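Local atomic coordinates of glycoside hydrolase family 31 (Kribbella flavida DSM 17836, PDB entry 5X3I), a protein that hydrolyses the alpha-1,3-glucosidic linkages of the cyclic tetrasaccharide cyclobis-(1-6)-alpha-nigerosyl to give isomaltose during intracellular starch-derived sugar breakdown. Residues A[607-610]-A[611-614]; A[317-320]-A[321-324]. The protein carries 1 engineered substitution. One frame throughout, in Å; residues are numbered along the deposited sequence.

Contact 1. Residues A[607-610]-A[611-614]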
loop_
_atom_site.group_PDB
_atom_site.type_symbol
_atom_site.label_atom_id
_atom_site.label_comp_id
_atom_site.label_asym_id
_atom_site.label_seq_id
_atom_site.Cartn_x
_atom_site.Cartn_y
_atom_site.Cartn_z
ATOM N N ASP A 607 12.648 15.361 -11.997
ATOM C CA ASP A 607 13.510 14.327 -11.412
ATOM C C ASP A 607 13.903 14.637 -9.962
ATOM O O ASP A 607 14.104 15.786 -9.577
ATOM C CB ASP A 607 14.810 14.153 -12.220
ATOM C CG ASP A 607 14.614 13.409 -13.533
ATOM O OD1 ASP A 607 13.501 13.421 -14.087
ATOM O OD2 ASP A 607 15.599 12.818 -14.022
ATOM N N ARG A 608 13.929 13.591 -9.155
ATOM C CA ARG A 608 14.412 13.635 -7.781
ATOM C C ARG A 608 15.895 13.240 -7.647
ATOM O O ARG A 608 16.338 12.891 -6.554
ATOM C CB ARG A 608 13.539 12.779 -6.873
ATOM C CG ARG A 608 12.440 13.585 -6.151
ATOM C CD ARG A 608 11.487 14.307 -7.117
ATOM N NE ARG A 608 10.338 14.867 -6.404
ATOM C CZ ARG A 608 9.459 15.726 -6.915
ATOM N NH1 ARG A 608 9.577 16.153 -8.163
ATOM N NH2 ARG A 608 8.456 16.169 -6.165
ATOM N N THR A 609 16.606 13.119 -8.766
ATOM C CA THR A 609 18.052 12.875 -8.697
ATOM C C THR A 609 18.775 13.960 -7.882
ATOM O O THR A 609 18.363 15.108 -7.863
ATOM C CB THR A 609 18.690 12.796 -10.101
ATOM O OG1 THR A 609 18.577 14.062 -10.764
ATOM C CG2 THR A 609 18.029 11.703 -10.928
ATOM N N PRO A 610 19.848 13.588 -7.185
ATOM C CA PRO A 610 20.578 14.573 -6.376
ATOM C C PRO A 610 21.049 15.769 -7.202
ATOM O O PRO A 610 20.982 16.900 -6.730
ATOM C CB PRO A 610 21.776 13.780 -5.845
ATOM C CG PRO A 610 21.367 12.369 -5.914
ATOM C CD PRO A 610 20.424 12.240 -7.071
ATOM N N TRP A 611 21.495 15.527 -8.428
ATOM C CA TRP A 611 22.024 16.608 -9.240
ATOM C C TRP A 611 20.929 17.498 -9.799
ATOM O O TRP A 611 21.134 18.697 -9.947
ATOM C CB TRP A 611 22.890 16.070 -10.382
ATOM C CG TRP A 611 22.219 15.093 -11.294
ATOM C CD1 TRP A 611 21.562 15.373 -12.450
ATOM C CD2 TRP A 611 22.171 13.670 -11.140
ATOM N NE1 TRP A 611 21.099 14.216 -13.024
ATOM C CE2 TRP A 611 21.458 13.158 -12.235
ATOM C CE3 TRP A 611 22.659 12.784 -10.180
ATOM C CZ2 TRP A 611 21.217 11.800 -12.394
ATOM C CZ3 TRP A 611 22.414 11.438 -10.335
ATOM C CH2 TRP A 611 21.705 10.957 -11.436
ATOM N N HIS A 612 19.771 16.931 -10.124
ATOM C CA HIS A 612 18.691 17.786 -10.599
ATOM C C HIS A 612 18.151 18.652 -9.471
ATOM O O HIS A 612 17.751 19.791 -9.692
ATOM C CB HIS A 612 17.550 16.995 -11.213
ATOM C CG HIS A 612 16.500 17.867 -11.817
ATOM N ND1 HIS A 612 16.754 18.696 -12.886
ATOM C CD2 HIS A 612 15.207 18.075 -11.478
ATOM C CE1 HIS A 612 15.658 19.364 -13.192
ATOM N NE2 HIS A 612 14.703 19.003 -12.356
ATOM N N VAL A 613 18.135 18.102 -8.264
ATOM C CA VAL A 613 17.699 18.867 -7.109
ATOM C C VAL A 613 18.688 20.012 -6.876
ATOM O O VAL A 613 18.285 21.148 -6.636
ATOM C CB VAL A 613 17.574 17.986 -5.851
ATOM C CG1 VAL A 613 17.370 18.841 -4.615
ATOM C CG2 VAL A 613 16.415 17.000 -6.008
ATOM N N ALA A 614 19.980 19.705 -6.978
ATOM C CA ALA A 614 21.023 20.717 -6.870
ATOM C C ALA A 614 20.808 21.805 -7.903
ATOM O O ALA A 614 20.857 22.984 -7.582
ATOM C CB ALA A 614 22.404 20.095 -7.035
#
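Thr609 is the N-cap of helix 610-617, which follows strand 591-593 of the TIM barrel. Its OG1 accepts from His612 N at 3.2 Å. OG1 stands between the backbone N and the carbonyl carbon (chi1 65°), and from there it faces the first turn. The same oxygen touches His612 CB. Two backbone bonds start the helix: Val613 N to Thr609 O, and Ala614 N to Pro610 O, each 3.0 Å.

Trp611 turns its indole back over the cap. Thr609 CB lies 3.5 Å from the centroid of the Trp611 six-membered ring, 11° off the normal, a CH-pi contact. Thr609 CG2 meets Trp611 CZ2 at 3.5 Å. OG1 sits over the same face, nearer the rim. Pro610 CD packs on Trp611 CE3 at 3.9 Å.

The His612 ring swings to the loop side, its CG anti to the backbone N (chi1 -175°). Its CD2 edge meets Asp607 O at 3.2 Å, and its NE2 is bonded to Leu605 O. Asp607 OD2 is bonded to Trp308 NE1. The Arg608 guanidinium is bonded to Arg606 O, Gly568 O, Gly571 O and Ser539 OG.

Thr609 thus does two jobs. Its hydroxyl oxygen satisfies a first-turn N-H, and its carbon atoms cover an indole face. The cap is therefore likely to help set the rotation of Trp611.

Contact 2. Residues A[317-320]-A[321-324]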
loop_
_atom_site.group_PDB
_atom_site.type_symbol
_atom_site.label_atom_id
_atom_site.label_comp_id
_atom_site.label_asym_id
_atom_site.label_seq_id
_atom_site.Cartn_x
_atom_site.Cartn_y
_atom_site.Cartn_z
ATOM N N ARG A 317 21.104 8.827 -17.125
ATOM C CA ARG A 317 20.937 9.047 -15.693
ATOM C C ARG A 317 21.917 8.188 -14.876
ATOM O O ARG A 317 22.491 8.662 -13.901
ATOM C CB ARG A 317 19.482 8.758 -15.264
ATOM C CG ARG A 317 18.413 9.687 -15.886
ATOM C CD ARG A 317 18.510 11.155 -15.437
ATOM N NE ARG A 317 17.536 11.976 -16.155
ATOM C CZ ARG A 317 17.769 12.571 -17.320
ATOM N NH1 ARG A 317 18.960 12.461 -17.894
ATOM N NH2 ARG A 317 16.815 13.266 -17.919
ATOM N N MET A 318 22.109 6.934 -15.274
ATOM C CA MET A 318 23.036 6.065 -14.553
ATOM C C MET A 318 24.491 6.492 -14.808
ATOM O O MET A 318 25.322 6.408 -13.922
ATOM C CB MET A 318 22.827 4.597 -14.940
ATOM C CG MET A 318 21.487 4.001 -14.497
ATOM S SD MET A 318 21.186 4.105 -12.720
ATOM C CE MET A 318 20.188 5.579 -12.610
ATOM N N ASP A 319 24.778 6.968 -16.012
ATOM C CA ASP A 319 26.108 7.494 -16.306
ATOM C C ASP A 319 26.390 8.686 -15.394
ATOM O O ASP A 319 27.497 8.838 -14.894
ATOM C CB ASP A 319 26.249 7.902 -17.781
ATOM C CG ASP A 319 26.497 6.718 -18.699
ATOM O OD1 ASP A 319 26.606 5.588 -18.213
ATOM O OD2 ASP A 319 26.591 6.923 -19.921
ATOM N N THR A 320 25.369 9.499 -15.142
ATOM C CA THR A 320 25.563 10.658 -14.282
ATOM C C THR A 320 25.849 10.219 -12.844
ATOM O O THR A 320 26.733 10.773 -12.206
ATOM C CB THR A 320 24.360 11.625 -14.331
ATOM O OG1 THR A 320 24.234 12.149 -15.659
ATOM C CG2 THR A 320 24.572 12.788 -13.373
ATOM N N HIS A 321 25.128 9.209 -12.355
ATOM C CA HIS A 321 25.427 8.616 -11.053
ATOM C C HIS A 321 26.897 8.217 -10.978
ATOM O O HIS A 321 27.583 8.520 -10.005
ATOM C CB HIS A 321 24.556 7.380 -10.786
ATOM C CG HIS A 321 23.387 7.635 -9.883
ATOM N ND1 HIS A 321 23.489 7.617 -8.508
ATOM C CD2 HIS A 321 22.086 7.897 -10.159
ATOM C CE1 HIS A 321 22.303 7.865 -7.977
ATOM N NE2 HIS A 321 21.436 8.037 -8.957
ATOM N N ARG A 322 27.364 7.517 -12.010
ATOM C CA ARG A 322 28.752 7.069 -12.063
ATOM C C ARG A 322 29.721 8.249 -12.067
ATOM O O ARG A 322 30.671 8.272 -11.312
ATOM C CB ARG A 322 29.007 6.208 -13.308
ATOM C CG ARG A 322 30.485 5.862 -13.512
ATOM C CD ARG A 322 30.801 5.520 -14.966
ATOM N NE ARG A 322 30.511 6.627 -15.867
ATOM C CZ ARG A 322 30.369 6.491 -17.181
ATOM N NH1 ARG A 322 30.497 5.291 -17.742
ATOM N NH2 ARG A 322 30.102 7.548 -17.933
ATOM N N ASP A 323 29.468 9.229 -12.923
ATOM C CA ASP A 323 30.407 10.330 -13.084
ATOM C C ASP A 323 30.464 11.225 -11.846
ATOM O O ASP A 323 31.496 11.816 -11.564
ATOM C CB ASP A 323 30.060 11.142 -14.331
ATOM C CG ASP A 323 30.238 10.338 -15.609
ATOM O OD1 ASP A 323 31.000 9.361 -15.596
ATOM O OD2 ASP A 323 29.598 10.669 -16.613
ATOM N N LEU A 324 29.371 11.289 -11.082
ATOM C CA LEU A 324 29.366 12.071 -9.848
ATOM C C LEU A 324 29.761 11.221 -8.642
ATOM O O LEU A 324 29.734 11.687 -7.516
ATOM C CB LEU A 324 27.998 12.722 -9.618
ATOM C CG LEU A 324 27.537 13.723 -10.684
ATOM C CD1 LEU A 324 26.138 14.284 -10.381
ATOM C CD2 LEU A 324 28.533 14.853 -10.807
#
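Residues 317-323 form the last turns of helix 311-323, and Leu324 is the first residue beyond it. Four successive i to i+4 bonds join the segments. His321 N donates to Arg317 O, Arg322 N to Met318 O, Asp323 N to Asp319 O at 2.8 Å and Leu324 N to Thr320 O at 2.9 Å.

Asp319 and Arg322 lie side by side and point the same way. The carboxylate stacks over one face of the guanidinium, the planes 13° apart. Asp319 OD1 is 3.9 Å from Arg322 NH1, a long salt bridge of charges alone, since no N-H points at it. Asp323 meets the guanidinium at its edge. Arg322 NE donates to Asp323 OD1 at 2.8 Å, while the bonds from NH2 are weak. The Arg322 chain bends at chi3 (60°), which turns its head back toward the two acids. Asp319 OD1 also forms a salt bridge to Arg385, so with an alanine here the Arg322 guanidinium is likely to lose its stacked carboxylate and Arg385 a charged partner.

Met318 meets the His321 ring obliquely, Met318 CE 3.9 Å from His321 CD2. Thr320 CG2 touches Leu324 CD1 at 3.7 Å. His321 NE2 is bonded to Tyr594 OH.

The helix links strands 302-304 and 330-333 in a beta-alpha-beta unit. Met318 and His321 pack inward on Ala303 of strand 302-304, while Arg317, Thr320 and Leu324 face Trp611 of helix 610-617.

Along the chain, contact 2 comes first, at the end of helix 311-323 between barrel strands 302-304 and 330-333. Contact 1 comes almost 300 residues later, after strand 591-593. Each is local, so neither closes a long loop. They follow in series and do not nest or cross. The TIM barrel closes between its first and last strands, 302-304 and 591-593, and this brings the contacts together in space. The centres of the two contacts lie about 12 Å apart. Asp607 OD2 forms a salt bridge to Arg317 NE at 3.0 Å. Trp611 packs on Thr320 and sets its ring edge-to-face with His321. Together they join the first and last parts of the barrel.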